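Local structure of prolyl oligopeptidase (Novosphingobium capsulatum, 1YR2) at residues R116-W125 / L136-K147. The protein probably cleaves oligopeptides on the carboxyl side of proline, and less readily alanine, as a serine endopeptidase of the S9A family. Residues are numbered along the deposited sequence; the frame is centred on the assembly and turned at random.
Sequences RRGASVFYSW and LVRPADAPVGTK
Val121 and Tyr123 face Arg138 and Leu136 as hydrogen-bonded pairs of an antiparallel beta hairpin. Val121 N reaches Arg138 O at 3.0 Å, nearly straight. These are the middle strands of the first four-stranded propeller blade. On one sheet face, Val137 CG2 sits over the Phe122 ring, 4.0 Å from its centroid, a CH-pi contact. Strand 149-152 and the neighbouring blade's strand 163-170 also pack on Phe122. On the other face, Leu136 CB lies over the Tyr123 ring towards its rim. Tyr123 CG stands between the backbone N and the carbonyl carbon (chi1 56°), which turns the ring to Leu136 and Arg138. Arg138 runs extended beyond CG, and Val121 CG1 touches its CG at 3.6 Å. Its guanidinium has Tyr123 on one face and Pro143 O over the other, the ring and guanidinium planes being 56° apart. Arg138 NH1 donates to Thr146 O at 2.9 Å and forms a salt bridge with Glu448. Arg138 NH2 donates to a water in the guanidinium plane. Arg116 NH2 makes a weak bond to the same water and another to Ala140 O, while Arg116 NE bonds to Tyr422. A leucine in place of Arg138 would probably leave Glu448 without its cation and Thr146 O without this donor, tying the turn less firmly to the strand. At the far end, Lys147 NZ stands 3.4 Å from the centroid of the Trp125 six-membered ring, a cation-pi contact over its face. Backbone bonds thus pair the strands, while Arg138 and Gly145 N share the Glu448 carboxylate just after the propeller's last strand.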
ATOM      1  N   ARG A 116      -5.735  24.600   5.053  1.00 12.72           N
ATOM      2  CA  ARG A 116      -6.293  25.973   5.142  1.00 14.47           C
ATOM      3  C   ARG A 116      -5.514  26.778   6.187  1.00 13.94           C
ATOM      4  O   ARG A 116      -5.349  26.323   7.322  1.00 13.92           O
ATOM      5  CB  ARG A 116      -7.753  25.883   5.534  1.00 15.09           C
ATOM      6  CG  ARG A 116      -8.613  25.222   4.458  1.00 22.22           C
ATOM      7  CD  ARG A 116     -10.077  24.894   4.887  1.00 29.09           C
ATOM      8  NE  ARG A 116     -10.898  24.838   3.685  1.00 35.95           N
ATOM      9  CZ  ARG A 116     -11.682  25.823   3.239  1.00 38.08           C
ATOM     10  NH1 ARG A 116     -11.831  26.960   3.906  1.00 35.66           N
ATOM     11  NH2 ARG A 116     -12.360  25.632   2.108  1.00 43.03           N
ATOM     12  N   ARG A 117      -4.953  27.918   5.783  1.00 12.49           N
ATOM     13  CA  ARG A 117      -4.328  28.833   6.719  1.00 13.24           C
ATOM     14  C   ARG A 117      -4.722  30.249   6.299  1.00 13.75           C
ATOM     15  O   ARG A 117      -4.615  30.620   5.131  1.00 12.86           O
ATOM     16  CB  ARG A 117      -2.803  28.695   6.757  1.00 13.42           C
ATOM     17  CG  ARG A 117      -2.245  27.336   7.121  1.00 12.52           C
ATOM     18  CD  ARG A 117      -2.478  26.916   8.601  1.00 13.22           C
ATOM     19  NE  ARG A 117      -1.756  25.692   8.823  1.00 16.12           N
ATOM     20  CZ  ARG A 117      -2.234  24.502   8.530  1.00 19.38           C
ATOM     21  NH1 ARG A 117      -3.491  24.364   8.115  1.00 15.46           N
ATOM     22  NH2 ARG A 117      -1.488  23.438   8.732  1.00 20.88           N
ATOM     23  N   GLY A 118      -5.191  31.032   7.264  1.00 13.62           N
ATOM     24  CA  GLY A 118      -5.636  32.395   6.992  1.00 14.31           C
ATOM     25  C   GLY A 118      -6.731  32.462   5.961  1.00 14.14           C
ATOM     26  O   GLY A 118      -7.752  31.794   6.078  1.00 15.56           O
ATOM     27  N   ALA A 119      -6.469  33.227   4.929  1.00 14.57           N
ATOM     28  CA  ALA A 119      -7.404  33.472   3.846  1.00 15.55           C
ATOM     29  C   ALA A 119      -7.249  32.498   2.687  1.00 14.56           C
ATOM     30  O   ALA A 119      -7.928  32.644   1.677  1.00 14.36           O
ATOM     31  CB  ALA A 119      -7.234  34.877   3.340  1.00 15.81           C
ATOM     32  N   SER A 120      -6.391  31.495   2.838  1.00 13.86           N
ATOM     33  CA  SER A 120      -5.971  30.677   1.710  1.00 13.25           C
ATOM     34  C   SER A 120      -6.088  29.177   1.996  1.00 13.37           C
ATOM     35  O   SER A 120      -6.007  28.700   3.137  1.00 12.19           O
ATOM     36  CB  SER A 120      -4.515  31.023   1.314  1.00 14.01           C
ATOM     37  OG  SER A 120      -4.372  32.332   0.810  1.00 14.92           O
ATOM     38  N   VAL A 121      -6.251  28.420   0.915  1.00 12.18           N
ATOM     39  CA  VAL A 121      -6.144  26.979   0.962  1.00 11.91           C
ATOM     40  C   VAL A 121      -5.006  26.544   0.008  1.00 11.24           C
ATOM     41  O   VAL A 121      -4.910  27.053  -1.108  1.00 11.72           O
ATOM     42  CB  VAL A 121      -7.505  26.301   0.639  1.00 13.72           C
ATOM     43  CG1 VAL A 121      -7.980  26.621  -0.726  1.00 15.09           C
ATOM     44  CG2 VAL A 121      -7.425  24.795   0.799  1.00 12.89           C
ATOM     45  N   PHE A 122      -4.197  25.588   0.452  1.00 10.03           N
ATOM     46  CA  PHE A 122      -2.997  25.068  -0.226  1.00 10.24           C
ATOM     47  C   PHE A 122      -3.162  23.567  -0.464  1.00  9.77           C
ATOM     48  O   PHE A 122      -3.611  22.840   0.429  1.00 10.87           O
ATOM     49  CB  PHE A 122      -1.708  25.279   0.609  1.00 11.04           C
ATOM     50  CG  PHE A 122      -1.476  26.698   1.052  1.00 10.04           C
ATOM     51  CD1 PHE A 122      -2.145  27.236   2.124  1.00 11.38           C
ATOM     52  CD2 PHE A 122      -0.550  27.492   0.388  1.00 11.30           C
ATOM     53  CE1 PHE A 122      -1.925  28.547   2.536  1.00 13.03           C
ATOM     54  CE2 PHE A 122      -0.300  28.778   0.814  1.00 10.15           C
ATOM     55  CZ  PHE A 122      -0.980  29.331   1.843  1.00 11.70           C
ATOM     56  N   TYR A 123      -2.853  23.125  -1.678  1.00 10.43           N
ATOM     57  CA  TYR A 123      -2.972  21.707  -2.004  1.00 10.24           C
ATOM     58  C   TYR A 123      -2.123  21.366  -3.208  1.00 10.81           C
ATOM     59  O   TYR A 123      -1.957  22.152  -4.109  1.00 10.19           O
ATOM     60  CB  TYR A 123      -4.455  21.312  -2.236  1.00 10.53           C
ATOM     61  CG  TYR A 123      -5.123  22.157  -3.310  1.00  9.70           C
ATOM     62  CD1 TYR A 123      -5.540  23.430  -3.029  1.00 12.05           C
ATOM     63  CD2 TYR A 123      -5.266  21.684  -4.600  1.00 10.11           C
ATOM     64  CE1 TYR A 123      -6.142  24.225  -3.969  1.00 12.38           C
ATOM     65  CE2 TYR A 123      -5.855  22.470  -5.575  1.00 11.97           C
ATOM     66  CZ  TYR A 123      -6.272  23.758  -5.252  1.00 14.24           C
ATOM     67  OH  TYR A 123      -6.834  24.574  -6.195  1.00 12.99           O
ATOM     68  N   SER A 124      -1.557  20.172  -3.196  1.00 10.60           N
ATOM     69  CA  SER A 124      -0.868  19.654  -4.361  1.00 10.41           C
ATOM     70  C   SER A 124      -1.895  19.250  -5.459  1.00 10.72           C
ATOM     71  O   SER A 124      -3.035  18.882  -5.133  1.00 10.45           O
ATOM     72  CB  SER A 124       0.058  18.505  -3.934  1.00 10.86           C
ATOM     73  OG  SER A 124      -0.651  17.320  -3.690  1.00 12.06           O
ATOM     74  N   TRP A 125      -1.462  19.304  -6.721  1.00 10.25           N
ATOM     75  CA  TRP A 125      -2.222  18.855  -7.857  1.00  9.95           C
ATOM     76  C   TRP A 125      -1.286  18.357  -8.924  1.00 10.81           C
ATOM     77  O   TRP A 125      -0.299  18.989  -9.204  1.00 10.39           O
ATOM     78  CB  TRP A 125      -3.097  19.955  -8.435  1.00  9.03           C
ATOM     79  CG  TRP A 125      -3.920  19.525  -9.569  1.00 10.43           C
ATOM     80  CD1 TRP A 125      -5.071  18.856  -9.513  1.00 12.29           C
ATOM     81  CD2 TRP A 125      -3.664  19.761 -10.955  1.00 11.73           C
ATOM     82  NE1 TRP A 125      -5.562  18.611 -10.770  1.00 12.27           N
ATOM     83  CE2 TRP A 125      -4.725  19.182 -11.679  1.00 11.04           C
ATOM     84  CE3 TRP A 125      -2.647  20.424 -11.670  1.00 15.13           C
ATOM     85  CZ2 TRP A 125      -4.817  19.253 -13.064  1.00 15.87           C
ATOM     86  CZ3 TRP A 125      -2.730  20.483 -13.028  1.00 15.11           C
ATOM     87  CH2 TRP A 125      -3.806  19.907 -13.725  1.00 14.83           C
ATOM     88  N   LEU A 136      -0.562  24.308  -5.530  1.00 10.88           N
ATOM     89  CA  LEU A 136      -1.567  25.323  -5.801  1.00 10.06           C
ATOM     90  C   LEU A 136      -2.102  25.986  -4.555  1.00 10.19           C
ATOM     91  O   LEU A 136      -2.102  25.437  -3.430  1.00 10.57           O
ATOM     92  CB  LEU A 136      -2.761  24.715  -6.548  1.00  9.51           C
ATOM     93  CG  LEU A 136      -2.442  23.937  -7.810  1.00 12.60           C
ATOM     94  CD1 LEU A 136      -3.699  23.716  -8.550  1.00 14.34           C
ATOM     95  CD2 LEU A 136      -1.417  24.646  -8.646  1.00 16.25           C
ATOM     96  N   VAL A 137      -2.573  27.206  -4.768  1.00 10.56           N
ATOM     97  CA  VAL A 137      -3.168  27.985  -3.706  1.00 11.06           C
ATOM     98  C   VAL A 137      -4.355  28.743  -4.261  1.00 10.47           C
ATOM     99  O   VAL A 137      -4.384  29.156  -5.420  1.00  7.78           O
ATOM    100  CB  VAL A 137      -2.148  28.996  -3.123  1.00 11.53           C
ATOM    101  CG1 VAL A 137      -1.717  30.016  -4.182  1.00 12.15           C
ATOM    102  CG2 VAL A 137      -2.715  29.681  -1.893  1.00 12.98           C
ATOM    103  N   ARG A 138      -5.360  28.941  -3.453  1.00  9.20           N
ATOM    104  CA  ARG A 138      -6.467  29.809  -3.865  1.00 11.69           C
ATOM    105  C   ARG A 138      -7.159  30.391  -2.637  1.00 11.11           C
ATOM    106  O   ARG A 138      -6.882  29.945  -1.532  1.00 11.56           O
ATOM    107  CB  ARG A 138      -7.430  29.034  -4.756  1.00 12.47           C
ATOM    108  CG  ARG A 138      -8.303  28.016  -4.002  1.00 15.74           C
ATOM    109  CD  ARG A 138      -9.245  27.197  -4.958  1.00 16.03           C
ATOM    110  NE  ARG A 138     -10.007  26.229  -4.167  1.00 12.81           N
ATOM    111  CZ  ARG A 138     -10.410  25.070  -4.594  1.00 12.34           C
ATOM    112  NH1 ARG A 138     -10.214  24.708  -5.846  1.00 12.21           N
ATOM    113  NH2 ARG A 138     -11.070  24.274  -3.791  1.00 13.36           N
ATOM    114  N   PRO A 139      -8.010  31.402  -2.767  1.00 12.34           N
ATOM    115  CA  PRO A 139      -8.724  31.885  -1.576  1.00 12.95           C
ATOM    116  C   PRO A 139      -9.566  30.780  -0.917  1.00 14.44           C
ATOM    117  O   PRO A 139     -10.166  29.952  -1.609  1.00 13.79           O
ATOM    118  CB  PRO A 139      -9.598  33.035  -2.119  1.00 13.11           C
ATOM    119  CG  PRO A 139      -8.843  33.475  -3.382  1.00 14.85           C
ATOM    120  CD  PRO A 139      -8.374  32.169  -3.980  1.00 13.52           C
ATOM    121  N   ALA A 140      -9.624  30.802   0.409  1.00 16.33           N
ATOM    122  CA  ALA A 140     -10.294  29.772   1.189  1.00 19.76           C
ATOM    123  C   ALA A 140     -11.761  29.694   0.867  1.00 21.69           C
ATOM    124  O   ALA A 140     -12.333  28.629   0.966  1.00 25.44           O
ATOM    125  CB  ALA A 140     -10.107  30.008   2.695  1.00 19.67           C
ATOM    126  N   ASP A 141     -12.355  30.805   0.492  1.00 22.70           N
ATOM    127  CA  ASP A 141     -13.755  30.877   0.094  1.00 24.42           C
ATOM    128  C   ASP A 141     -14.006  30.720  -1.431  1.00 22.83           C
ATOM    129  O   ASP A 141     -15.117  30.955  -1.891  1.00 23.16           O
ATOM    130  CB  ASP A 141     -14.294  32.239   0.524  1.00 25.27           C
ATOM    131  CG  ASP A 141     -13.629  33.382  -0.244  1.00 31.17           C
ATOM    132  OD1 ASP A 141     -12.439  33.682   0.042  1.00 40.98           O
ATOM    133  OD2 ASP A 141     -14.184  34.012  -1.164  1.00 39.67           O
ATOM    134  N   ALA A 142     -12.996  30.357  -2.224  1.00 20.29           N
ATOM    135  CA  ALA A 142     -13.222  30.152  -3.662  1.00 18.59           C
ATOM    136  C   ALA A 142     -14.064  28.912  -3.815  1.00 16.42           C
ATOM    137  O   ALA A 142     -13.858  27.964  -3.083  1.00 15.95           O
ATOM    138  CB  ALA A 142     -11.930  29.948  -4.404  1.00 18.22           C
ATOM    139  N   PRO A 143     -14.981  28.893  -4.772  1.00 15.87           N
ATOM    140  CA  PRO A 143     -15.819  27.692  -4.989  1.00 15.29           C
ATOM    141  C   PRO A 143     -14.973  26.444  -5.262  1.00 15.75           C
ATOM    142  O   PRO A 143     -13.942  26.513  -5.934  1.00 14.32           O
ATOM    143  CB  PRO A 143     -16.662  28.066  -6.238  1.00 16.33           C
ATOM    144  CG  PRO A 143     -16.636  29.581  -6.306  1.00 16.83           C
ATOM    145  CD  PRO A 143     -15.370  30.018  -5.666  1.00 16.17           C
ATOM    146  N   VAL A 144     -15.376  25.316  -4.699  1.00 14.65           N
ATOM    147  CA  VAL A 144     -14.766  24.040  -5.072  1.00 15.58           C
ATOM    148  C   VAL A 144     -14.865  23.872  -6.575  1.00 15.91           C
ATOM    149  O   VAL A 144     -15.933  24.097  -7.165  1.00 16.44           O
ATOM    150  CB  VAL A 144     -15.483  22.895  -4.343  1.00 14.70           C
ATOM    151  CG1 VAL A 144     -14.987  21.532  -4.831  1.00 15.94           C
ATOM    152  CG2 VAL A 144     -15.294  23.046  -2.836  1.00 16.08           C
ATOM    153  N   GLY A 145     -13.751  23.521  -7.207  1.00 16.37           N
ATOM    154  CA  GLY A 145     -13.679  23.423  -8.642  1.00 17.41           C
ATOM    155  C   GLY A 145     -13.074  24.641  -9.324  1.00 17.76           C
ATOM    156  O   GLY A 145     -12.924  24.615 -10.499  1.00 19.79           O
ATOM    157  N   THR A 146     -12.731  25.693  -8.587  1.00 17.77           N
ATOM    158  CA  THR A 146     -12.032  26.855  -9.127  1.00 18.74           C
ATOM    159  C   THR A 146     -10.600  26.472  -9.331  1.00 17.73           C
ATOM    160  O   THR A 146      -9.999  26.011  -8.385  1.00 17.69           O
ATOM    161  CB  THR A 146     -12.007  27.986  -8.058  1.00 18.86           C
ATOM    162  OG1 THR A 146     -13.331  28.347  -7.698  1.00 19.81           O
ATOM    163  CG2 THR A 146     -11.313  29.306  -8.596  1.00 22.03           C
ATOM    164  N   LYS A 147     -10.036  26.678 -10.520  1.00 16.35           N
ATOM    165  CA  LYS A 147      -8.595  26.418 -10.746  1.00 16.88           C
ATOM    166  C   LYS A 147      -7.696  27.243  -9.804  1.00 16.21           C
ATOM    167  O   LYS A 147      -7.799  28.473  -9.703  1.00 15.44           O
ATOM    168  CB  LYS A 147      -8.208  26.664 -12.221  1.00 16.60           C
ATOM    169  CG  LYS A 147      -6.769  26.357 -12.545  1.00 18.10           C
ATOM    170  CD  LYS A 147      -6.444  24.884 -12.401  1.00 19.11           C
ATOM    171  CE  LYS A 147      -4.955  24.594 -12.706  1.00 19.39           C
ATOM    172  NZ  LYS A 147      -4.660  23.116 -12.699  1.00 19.86           N
TER
HETATM  173  O   HOH W   1     -11.481  24.737  -0.952  1.00 33.47           O